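Local coordinates for DNA/RNA-binding protein Alba (Thermoplasma volcanium, PDB 4Z9E) that probably binds double-stranded DNA tightly without sequence specificity and takes part in DNA compaction, at residues 30-36 / 82-88; 9-14 / 43-47. All coordinates share one frame; numbering follows the deposited sequence.

Interaction 1 (30-36 / 82-88); sequences NKIIIKA and SIEITLS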
loop_
_atom_site.group_PDB
_atom_site.type_symbol
_atom_site.label_atom_id
_atom_site.label_comp_id
_atom_site.label_asym_id
_atom_site.label_seq_id
_atom_site.Cartn_x
_atom_site.Cartn_y
_atom_site.Cartn_z
ATOM N N ASN A 30 1.385 -22.701 1.211
ATOM C CA ASN A 30 0.818 -22.322 -0.078
ATOM C C ASN A 30 0.516 -20.814 -0.160
ATOM O O ASN A 30 0.599 -20.234 -1.238
ATOM C CB ASN A 30 -0.379 -23.215 -0.469
ATOM C CG ASN A 30 -1.565 -23.068 0.478
ATOM O OD1 ASN A 30 -1.415 -23.119 1.710
ATOM N ND2 ASN A 30 -2.759 -22.894 -0.098
ATOM N N LYS A 31 0.207 -20.211 0.997
ATOM C CA LYS A 31 -0.103 -18.787 1.165
ATOM C C LYS A 31 0.883 -18.146 2.131
ATOM O O LYS A 31 1.212 -18.736 3.154
ATOM C CB LYS A 31 -1.494 -18.590 1.783
ATOM C CG LYS A 31 -2.690 -19.025 0.948
ATOM C CD LYS A 31 -2.837 -18.193 -0.324
ATOM C CE LYS A 31 -4.080 -18.591 -1.120
ATOM N NZ LYS A 31 -3.824 -19.786 -1.989
ATOM N N ILE A 32 1.340 -16.936 1.816
ATOM C CA ILE A 32 2.049 -16.102 2.782
ATOM C C ILE A 32 1.364 -14.737 2.897
ATOM O O ILE A 32 0.905 -14.174 1.891
ATOM C CB ILE A 32 3.542 -15.960 2.438
ATOM C CG1 ILE A 32 4.297 -17.215 2.868
ATOM C CG2 ILE A 32 4.186 -14.771 3.142
ATOM C CD1 ILE A 32 4.299 -18.303 1.816
ATOM N N ILE A 33 1.270 -14.256 4.140
ATOM C CA ILE A 33 0.692 -12.975 4.474
ATOM C C ILE A 33 1.784 -12.020 4.926
ATOM O O ILE A 33 2.482 -12.273 5.911
ATOM C CB ILE A 33 -0.264 -13.094 5.682
ATOM C CG1 ILE A 33 -1.346 -14.174 5.469
ATOM C CG2 ILE A 33 -0.814 -11.720 6.068
ATOM C CD1 ILE A 33 -2.525 -13.767 4.610
ATOM N N ILE A 34 1.893 -10.891 4.247
ATOM C CA ILE A 34 2.769 -9.832 4.705
ATOM C C ILE A 34 1.901 -8.708 5.276
ATOM O O ILE A 34 0.932 -8.281 4.638
ATOM C CB ILE A 34 3.620 -9.295 3.539
ATOM C CG1 ILE A 34 4.435 -10.433 2.919
ATOM C CG2 ILE A 34 4.504 -8.153 4.008
ATOM C CD1 ILE A 34 4.806 -10.203 1.468
ATOM N N LYS A 35 2.269 -8.214 6.452
ATOM C CA LYS A 35 1.469 -7.236 7.183
ATOM C C LYS A 35 2.341 -6.096 7.684
ATOM O O LYS A 35 3.408 -6.335 8.218
ATOM C CB LYS A 35 0.755 -7.919 8.362
ATOM C CG LYS A 35 -0.175 -7.017 9.167
ATOM C CD LYS A 35 -1.608 -6.971 8.617
ATOM C CE LYS A 35 -2.242 -5.576 8.736
ATOM N NZ LYS A 35 -2.028 -4.909 10.058
ATOM N N ALA A 36 1.884 -4.855 7.508
ATOM C CA ALA A 36 2.591 -3.687 8.009
ATOM C C ALA A 36 1.636 -2.533 8.332
ATOM O O ALA A 36 0.523 -2.485 7.814
ATOM C CB ALA A 36 3.626 -3.223 6.983
ATOM N N SER A 82 -3.063 0.253 7.662
ATOM C CA SER A 82 -2.437 -1.045 7.638
ATOM C C SER A 82 -2.659 -1.745 6.289
ATOM O O SER A 82 -3.654 -1.484 5.585
ATOM C CB SER A 82 -2.944 -1.898 8.806
ATOM O OG SER A 82 -3.974 -2.754 8.378
ATOM N N ILE A 83 -1.727 -2.621 5.927
ATOM C CA ILE A 83 -1.851 -3.399 4.700
ATOM C C ILE A 83 -1.595 -4.848 5.052
ATOM O O ILE A 83 -0.807 -5.153 5.945
ATOM C CB ILE A 83 -0.928 -2.901 3.567
ATOM C CG1 ILE A 83 -1.234 -3.617 2.252
ATOM C CG2 ILE A 83 0.522 -3.124 3.924
ATOM C CD1 ILE A 83 -0.532 -3.032 1.035
ATOM N N GLU A 84 -2.317 -5.720 4.362
ATOM C CA GLU A 84 -2.131 -7.144 4.441
ATOM C C GLU A 84 -2.045 -7.589 2.992
ATOM O O GLU A 84 -2.983 -7.355 2.216
ATOM C CB GLU A 84 -3.321 -7.774 5.156
ATOM C CG GLU A 84 -3.349 -9.288 5.217
ATOM C CD GLU A 84 -4.661 -9.829 5.798
ATOM O OE1 GLU A 84 -5.144 -9.285 6.828
ATOM O OE2 GLU A 84 -5.220 -10.799 5.226
ATOM N N ILE A 85 -0.898 -8.171 2.624
ATOM C CA ILE A 85 -0.648 -8.698 1.266
ATOM C C ILE A 85 -0.511 -10.224 1.304
ATOM O O ILE A 85 0.359 -10.772 2.007
ATOM C CB ILE A 85 0.632 -8.099 0.624
ATOM C CG1 ILE A 85 0.628 -6.577 0.677
ATOM C CG2 ILE A 85 0.783 -8.535 -0.822
ATOM C CD1 ILE A 85 2.007 -5.967 0.509
ATOM N N THR A 86 -1.370 -10.902 0.546
ATOM C CA THR A 86 -1.352 -12.359 0.447
ATOM C C THR A 86 -0.672 -12.803 -0.840
ATOM O O THR A 86 -1.117 -12.442 -1.916
ATOM C CB THR A 86 -2.788 -12.945 0.465
ATOM O OG1 THR A 86 -3.443 -12.512 1.650
ATOM C CG2 THR A 86 -2.779 -14.468 0.441
ATOM N N LEU A 87 0.369 -13.619 -0.720
ATOM C CA LEU A 87 1.010 -14.214 -1.886
ATOM C C LEU A 87 0.766 -15.718 -2.001
ATOM O O LEU A 87 0.589 -16.416 -0.979
ATOM C CB LEU A 87 2.510 -13.956 -1.815
ATOM C CG LEU A 87 2.993 -12.505 -1.735
ATOM C CD1 LEU A 87 4.512 -12.456 -1.590
ATOM C CD2 LEU A 87 2.556 -11.737 -2.976
ATOM N N SER A 88 0.774 -16.220 -3.234
ATOM C CA SER A 88 0.790 -17.673 -3.464
ATOM C C SER A 88 1.508 -18.102 -4.754
ATOM O O SER A 88 2.014 -17.253 -5.489
ATOM C CB SER A 88 -0.628 -18.219 -3.473
ATOM O OG SER A 88 -1.302 -17.789 -4.641
#
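Ser82 faces Lys35 and Ala36 where strands 31-37 and 80-88 pair in the middle of the mixed Alba-fold sheet. Residues 31-36 and 82-88 run antiparallel, their axes at 162°. Six N-H...O bonds join Ile32, Ile34 and Ala36 to Leu87, Ile85 and Ile83. With CG anti to the backbone N (chi1 -177°), the Lys35 chain then bends and carries CE to 3.2 Å from Ile83 O. Its NZ passes beside Ser82 and forms a salt bridge with Glu69 of strand 60-69. Cutting Lys35 back to an alanine would probably leave Glu69 without its charged mate and take the cover off Ser82. On the opposite face, Ile83 CG2 is 4.4 Å from Ala36 CB.

Glu84 follows, and its CG meets Ile33 CG2 at 3.6 Å. Ile85 and Ile34 form a hydrogen-bonded pair, both bonds nearly straight, 172° at the hydrogen. Their side chains point to the buried face, where helix 41-55 covers Ile34. Leu66 of the second subunit packs on Ile85. Thr86 is back on the Lys35 face, with its OG1 3.3 Å from Ile33 CD1. Its CG2 touches Lys31 CD at 3.8 Å, the two side chains crossing at a slant. Leu87 returns to the buried face, near Phe25. Its CD1 methyl meets Ile34 CD1 at 3.8 Å. At Ser88, CB lies 3.2 Å from Asn30 O, while OG bonds to Glu62.

Interaction 2 (9-14 / 43-47); sequences VGKKPT and KAVDV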
loop_
_atom_site.group_PDB
_atom_site.type_symbol
_atom_site.label_atom_id
_atom_site.label_comp_id
_atom_site.label_asym_id
_atom_site.label_seq_id
_atom_site.Cartn_x
_atom_site.Cartn_y
_atom_site.Cartn_z
ATOM N N VAL A 9 6.106 -6.886 8.987
ATOM C CA VAL A 9 7.236 -6.144 8.485
ATOM C C VAL A 9 7.486 -4.962 9.377
ATOM O O VAL A 9 6.639 -4.110 9.500
ATOM C CB VAL A 9 7.035 -5.713 7.029
ATOM C CG1 VAL A 9 8.107 -4.718 6.616
ATOM C CG2 VAL A 9 7.060 -6.948 6.147
ATOM N N GLY A 10 8.667 -4.930 9.992
ATOM C CA GLY A 10 9.074 -3.840 10.879
ATOM C C GLY A 10 10.366 -3.150 10.460
ATOM O O GLY A 10 10.545 -2.777 9.284
ATOM N N LYS A 11 11.278 -2.988 11.421
ATOM C CA LYS A 11 12.424 -2.092 11.232
ATOM C C LYS A 11 13.705 -2.721 10.668
ATOM O O LYS A 11 14.594 -1.984 10.246
ATOM C CB LYS A 11 12.712 -1.263 12.506
ATOM C CG LYS A 11 11.694 -0.143 12.781
ATOM C CD LYS A 11 11.399 0.751 11.558
ATOM C CE LYS A 11 10.141 1.611 11.722
ATOM N NZ LYS A 11 8.872 0.828 11.891
ATOM N N LYS A 12 13.794 -4.058 10.657
ATOM C CA LYS A 12 14.948 -4.767 10.066
ATOM C C LYS A 12 15.165 -4.455 8.564
ATOM O O LYS A 12 14.253 -3.985 7.883
ATOM C CB LYS A 12 14.774 -6.271 10.242
ATOM C CG LYS A 12 14.758 -6.723 11.688
ATOM C CD LYS A 12 14.521 -8.218 11.768
ATOM C CE LYS A 12 14.461 -8.667 13.220
ATOM N NZ LYS A 12 14.367 -10.148 13.276
ATOM N N PRO A 13 16.384 -4.676 8.046
ATOM C CA PRO A 13 16.553 -4.491 6.606
ATOM C C PRO A 13 15.635 -5.368 5.768
ATOM O O PRO A 13 15.331 -6.505 6.135
ATOM C CB PRO A 13 18.023 -4.854 6.398
ATOM C CG PRO A 13 18.664 -4.301 7.636
ATOM C CD PRO A 13 17.695 -4.709 8.726
ATOM N N THR A 14 15.194 -4.796 4.656
ATOM C CA THR A 14 14.150 -5.356 3.826
ATOM C C THR A 14 14.386 -6.832 3.464
ATOM O O THR A 14 13.429 -7.647 3.458
ATOM C CB THR A 14 13.992 -4.454 2.575
ATOM O OG1 THR A 14 13.626 -3.149 3.024
ATOM C CG2 THR A 14 12.910 -4.938 1.632
ATOM N N LYS A 43 7.597 -0.307 2.912
ATOM C CA LYS A 43 8.536 -1.401 2.968
ATOM C C LYS A 43 7.854 -2.757 2.706
ATOM O O LYS A 43 8.434 -3.622 2.059
ATOM C CB LYS A 43 9.262 -1.379 4.309
ATOM C CG LYS A 43 10.362 -2.415 4.442
ATOM C CD LYS A 43 10.865 -2.541 5.872
ATOM C CE LYS A 43 11.971 -1.564 6.169
ATOM N NZ LYS A 43 12.592 -1.952 7.464
ATOM N N ALA A 44 6.635 -2.953 3.199
ATOM C CA ALA A 44 5.919 -4.194 2.919
ATOM C C ALA A 44 5.724 -4.386 1.414
ATOM O O ALA A 44 5.854 -5.495 0.909
ATOM C CB ALA A 44 4.580 -4.240 3.648
ATOM N N VAL A 45 5.369 -3.319 0.711
ATOM C CA VAL A 45 5.227 -3.366 -0.753
ATOM C C VAL A 45 6.551 -3.735 -1.412
ATOM O O VAL A 45 6.579 -4.642 -2.238
ATOM C CB VAL A 45 4.670 -2.049 -1.351
ATOM C CG1 VAL A 45 4.588 -2.141 -2.874
ATOM C CG2 VAL A 45 3.268 -1.772 -0.809
ATOM N N ASP A 46 7.636 -3.063 -1.028
ATOM C CA ASP A 46 8.992 -3.472 -1.436
ATOM C C ASP A 46 9.275 -4.972 -1.238
ATOM O O ASP A 46 9.756 -5.646 -2.174
ATOM C CB ASP A 46 10.089 -2.671 -0.701
ATOM C CG ASP A 46 10.080 -1.168 -1.023
ATOM O OD1 ASP A 46 9.454 -0.705 -2.021
ATOM O OD2 ASP A 46 10.736 -0.429 -0.245
ATOM N N VAL A 47 9.008 -5.487 -0.028
ATOM C CA VAL A 47 9.269 -6.885 0.282
ATOM C C VAL A 47 8.589 -7.774 -0.728
ATOM O O VAL A 47 9.215 -8.658 -1.286
ATOM C CB VAL A 47 8.824 -7.279 1.707
ATOM C CG1 VAL A 47 8.728 -8.791 1.859
ATOM C CG2 VAL A 47 9.774 -6.688 2.732
#
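The carbonyl groups of Gly10 and Lys12 are the flat groups that receive Lys43. Lys43 NZ meets Gly10 O in the carbonyl plane, on a lone pair, at 2.9 Å. It reaches Lys12 O differently, tilted 29° from that carbonyl's plane, at 2.7 Å. Both are hydrogen bonds, donated from helix 41-55 to the loop between strand 6-8 and helix 14-25. The Lys43 chain starts extended, with CG anti to the backbone N, and bends once at chi3 (-88°). That bend helps to bring the ammonium group between the two carbonyls.

The aliphatic stem is covered as well. Val9 CG1 lies 3.6 Å from Lys43 CD. Thr14 OG1 comes to 3.6 Å from Lys43 CG, the two side chains running past each other in opposite directions. Thr14 also turns its CG2 methyl to Val47 CG2, 3.8 Å away. Tyr17 of helix 14-25 touches both Val9 and Val47, and its OH bonds to Lys12 N.

Lys11, a predicted acetylation site, is unmodified here. Its NZ is 6.4 Å from Lys43 NZ, so the two like charges may raise the local positive potential. Lys11 and Lys12 are exposed, consistent with a role in nucleic acid binding. Lys43 probably keeps its positive charge, because neutral carbonyls hold the ammonium group without neutralising it; the two bonds tie the loop to the helix.

Overall arrangement
From the N terminus, strand 6-8 leads into the loop 9-14. Interaction 2 ties this loop forward to helix 41-55, closing a loop of chain that holds helix 14-25 and strand 31-37. Interaction 1 starts inside that span, at 30-36, and ends beyond it, at 82-88. It closes over helix 41-55 and strand 60-69. The two closures therefore cross and do not nest. They also touch directly. Val9 N probably bonds to Lys35 O, at 2.9 Å. Ala36 CB packs on Ala44 CB, at 3.6 Å. Together they join the two inner strands of the sheet, the helix packed on them and the loop that enters helix 14-25.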